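Uncharacterized conserved (Bdellovibrio bacteriovorus, PDB 7O21) probably trims peptidoglycan as an L,D-carboxypeptidase of the YkuD family, an editing of the cell wall that generates the curvature of this predatory bacterium. Local coordinates at residues I210-Y213 with Q214-D218. Sequence-based numbering, arbitrary orientation.
With EDO (1,2-ethanediol), chain L.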
ATOM      1  N   ILE A 210      -5.019 -21.766 -24.342  1.00 22.02           N
ATOM      2  CA  ILE A 210      -4.852 -21.983 -22.907  1.00 23.15           C
ATOM      3  C   ILE A 210      -3.646 -22.866 -22.626  1.00 22.22           C
ATOM      4  O   ILE A 210      -2.907 -22.632 -21.663  1.00 21.97           O
ATOM      5  CB  ILE A 210      -6.137 -22.519 -22.254  1.00 29.52           C
ATOM      6  CG1 ILE A 210      -7.319 -21.611 -22.586  1.00 29.82           C
ATOM      7  CG2 ILE A 210      -5.950 -22.614 -20.736  1.00 32.21           C
ATOM      8  CD1 ILE A 210      -7.091 -20.156 -22.236  1.00 30.17           C
ATOM      9  N   GLU A 211      -3.422 -23.893 -23.452  1.00 20.98           N
ATOM     10  CA  GLU A 211      -2.244 -24.733 -23.254  1.00 21.34           C
ATOM     11  C   GLU A 211      -0.964 -23.903 -23.298  1.00 24.01           C
ATOM     12  O   GLU A 211      -0.095 -24.039 -22.431  1.00 23.82           O
ATOM     13  CB  GLU A 211      -2.197 -25.848 -24.298  1.00 22.82           C
ATOM     14  CG  GLU A 211      -0.947 -26.711 -24.147  1.00 23.98           C
ATOM     15  CD  GLU A 211      -0.867 -27.832 -25.159  1.00 25.18           C
ATOM     16  OE1 GLU A 211      -1.430 -28.913 -24.894  1.00 26.43           O
ATOM     17  OE2 GLU A 211      -0.220 -27.636 -26.205  1.00 28.23           O
ATOM     18  N   LYS A 212      -0.834 -23.036 -24.301  1.00 22.64           N
ATOM     19  CA  LYS A 212       0.355 -22.196 -24.395  1.00 18.03           C
ATOM     20  C   LYS A 212       0.395 -21.174 -23.265  1.00 22.03           C
ATOM     21  O   LYS A 212       1.425 -21.006 -22.600  1.00 19.35           O
ATOM     22  CB  LYS A 212       0.414 -21.514 -25.762  1.00 22.64           C
ATOM     23  CG  LYS A 212       1.685 -20.695 -25.989  1.00 23.14           C
ATOM     24  CD  LYS A 212       2.928 -21.547 -25.936  1.00 31.07           C
ATOM     25  CE  LYS A 212       4.191 -20.727 -26.197  1.00 34.41           C
ATOM     26  NZ  LYS A 212       4.219 -20.098 -27.548  1.00 30.75           N
ATOM     27  N   TYR A 213      -0.725 -20.496 -23.023  1.00 20.46           N
ATOM     28  CA  TYR A 213      -0.771 -19.458 -21.997  1.00 18.96           C
ATOM     29  C   TYR A 213      -0.359 -20.006 -20.634  1.00 20.06           C
ATOM     30  O   TYR A 213       0.395 -19.352 -19.894  1.00 19.56           O
ATOM     31  CB  TYR A 213      -2.187 -18.890 -21.965  1.00 19.11           C
ATOM     32  CG  TYR A 213      -2.504 -17.879 -20.894  1.00 18.48           C
ATOM     33  CD1 TYR A 213      -2.199 -16.535 -21.066  1.00 18.88           C
ATOM     34  CD2 TYR A 213      -3.184 -18.253 -19.746  1.00 18.56           C
ATOM     35  CE1 TYR A 213      -2.544 -15.597 -20.101  1.00 18.90           C
ATOM     36  CE2 TYR A 213      -3.527 -17.336 -18.788  1.00 18.92           C
ATOM     37  CZ  TYR A 213      -3.204 -16.009 -18.968  1.00 19.85           C
ATOM     38  OH  TYR A 213      -3.563 -15.099 -18.012  1.00 19.24           O
ATOM     39  N   GLN A 214      -0.826 -21.214 -20.288  1.00 18.97           N
ATOM     40  CA  GLN A 214      -0.515 -21.796 -18.987  1.00 20.14           C
ATOM     41  C   GLN A 214       0.985 -21.958 -18.769  1.00 20.13           C
ATOM     42  O   GLN A 214       1.446 -21.879 -17.622  1.00 23.30           O
ATOM     43  CB  GLN A 214      -1.183 -23.164 -18.833  1.00 23.83           C
ATOM     44  CG  GLN A 214      -2.655 -23.123 -18.500  1.00 35.34           C
ATOM     45  CD  GLN A 214      -3.228 -24.519 -18.297  1.00 31.34           C
ATOM     46  OE1 GLN A 214      -2.624 -25.512 -18.701  1.00 48.15           O
ATOM     47  NE2 GLN A 214      -4.393 -24.597 -17.664  1.00 42.50           N
ATOM     48  N   THR A 215       1.757 -22.194 -19.836  1.00 18.21           N
ATOM     49  CA  THR A 215       3.186 -22.443 -19.668  1.00 21.46           C
ATOM     50  C   THR A 215       3.913 -21.234 -19.101  1.00 20.41           C
ATOM     51  O   THR A 215       5.051 -21.371 -18.641  1.00 21.08           O
ATOM     52  CB  THR A 215       3.868 -22.861 -20.980  1.00 19.29           C
ATOM     53  OG1 THR A 215       3.822 -21.798 -21.933  1.00 21.90           O
ATOM     54  CG2 THR A 215       3.243 -24.137 -21.570  1.00 23.13           C
ATOM     55  N   PHE A 216       3.291 -20.057 -19.140  1.00 18.78           N
ATOM     56  CA  PHE A 216       3.938 -18.846 -18.646  1.00 18.65           C
ATOM     57  C   PHE A 216       3.788 -18.650 -17.143  1.00 19.95           C
ATOM     58  O   PHE A 216       4.389 -17.709 -16.607  1.00 18.81           O
ATOM     59  CB  PHE A 216       3.380 -17.620 -19.371  1.00 17.36           C
ATOM     60  CG  PHE A 216       3.789 -17.528 -20.805  1.00 19.21           C
ATOM     61  CD1 PHE A 216       4.975 -16.920 -21.162  1.00 19.31           C
ATOM     62  CD2 PHE A 216       2.987 -18.065 -21.809  1.00 18.66           C
ATOM     63  CE1 PHE A 216       5.362 -16.840 -22.491  1.00 22.45           C
ATOM     64  CE2 PHE A 216       3.363 -17.979 -23.134  1.00 21.82           C
ATOM     65  CZ  PHE A 216       4.550 -17.379 -23.480  1.00 23.87           C
ATOM     66  N   TYR A 217       3.026 -19.500 -16.455  1.00 20.15           N
ATOM     67  CA  TYR A 217       2.624 -19.275 -15.070  1.00 17.07           C
ATOM     68  C   TYR A 217       3.217 -20.322 -14.139  1.00 22.18           C
ATOM     69  O   TYR A 217       3.212 -21.520 -14.447  1.00 21.73           O
ATOM     70  CB  TYR A 217       1.091 -19.236 -14.930  1.00 19.09           C
ATOM     71  CG  TYR A 217       0.540 -17.982 -15.552  1.00 18.58           C
ATOM     72  CD1 TYR A 217       0.361 -17.890 -16.922  1.00 18.32           C
ATOM     73  CD2 TYR A 217       0.277 -16.861 -14.779  1.00 18.75           C
ATOM     74  CE1 TYR A 217      -0.106 -16.729 -17.509  1.00 18.11           C
ATOM     75  CE2 TYR A 217      -0.189 -15.698 -15.356  1.00 15.92           C
ATOM     76  CZ  TYR A 217      -0.387 -15.640 -16.713  1.00 17.68           C
ATOM     77  OH  TYR A 217      -0.820 -14.472 -17.302  1.00 17.62           O
ATOM     78  N   ASP A 218       3.724 -19.858 -12.999  1.00 18.62           N
ATOM     79  CA  ASP A 218       4.176 -20.760 -11.948  1.00 20.52           C
ATOM     80  C   ASP A 218       2.976 -21.367 -11.234  1.00 18.80           C
ATOM     81  O   ASP A 218       1.946 -20.716 -11.049  1.00 18.96           O
ATOM     82  CB  ASP A 218       5.011 -19.976 -10.938  1.00 20.97           C
ATOM     83  CG  ASP A 218       5.671 -20.877  -9.916  1.00 28.10           C
ATOM     84  OD1 ASP A 218       6.753 -21.405 -10.216  1.00 29.11           O
ATOM     85  OD2 ASP A 218       5.097 -21.075  -8.824  1.00 29.47           O
TER
HETATM   86  C1  EDO L 410      11.036 -20.568 -10.284  1.00 36.66           C
HETATM   87  O1  EDO L 410      10.591 -20.950  -8.977  1.00 49.27           O
HETATM   88  C2  EDO L 410       9.852 -20.081 -11.112  1.00 32.28           C
HETATM   89  O2  EDO L 410       9.023 -21.185 -11.493  1.00 33.90           O
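Tyr213 and Tyr217, four residues apart where a short helix gives way to a strand, lay their rings against each other. Starting at Tyr213, CB only sits beside the following peptide, and CG is anti to its own backbone nitrogen (chi1 175°), which carries the ring off toward Tyr217. There CE1 of Tyr217 sits over one face, offset toward the rim: Tyr213 CD1 and CD2 each lie 4.1 Å from it, CE1 and CE2 close to 3.7 Å, and CZ reaches 3.5 Å, a fit that tightens toward the phenol end. The ring planes are inclined at 44°. At the tip, Tyr213 OH comes within 2.9 Å of Tyr217 OH; Trp231 NE1 is hydrogen-bonded to Tyr213 OH, while Tyr217 OH is bonded to Glu296 OE1 and to Trp201 NE1. Tyrosine suits both places, since a phenol hydroxyl can accept from an indole N-H and also donate to a carboxylate inside a buried aromatic cluster.

The backbone brings the rings together through a type I turn from Gln214 to Tyr217, which overlaps the helical bond from Gln214 N to Ile210 O (2.9 Å). This helix-to-strand passage belongs to the NTF2-like domain; its side chains touch helices 184-206 and 228-241, and the backbone of Phe216 and Asp218 bonds to Ile293 of strand 290-300. Lys212 O is gripped twice by Thr215: OG1 donates in the carbonyl plane at 2.6 Å, whereas Thr215 N approaches from above that plane. With chi1 at 65°, Thr215 turns OG1 back to this carbonyl, a reach that suits a short side chain; its methyl CG2 rests 3.4 Å from Glu211 O. Tyr213 O accepts from Phe216 N and lies at the edges of both the Phe216 and Tyr217 rings, whose polarised C-H groups probably suit a carbonyl oxygen. Phe216 itself turns its ring to helix 184-206, meeting Trp201 and Phe197 edge-to-face.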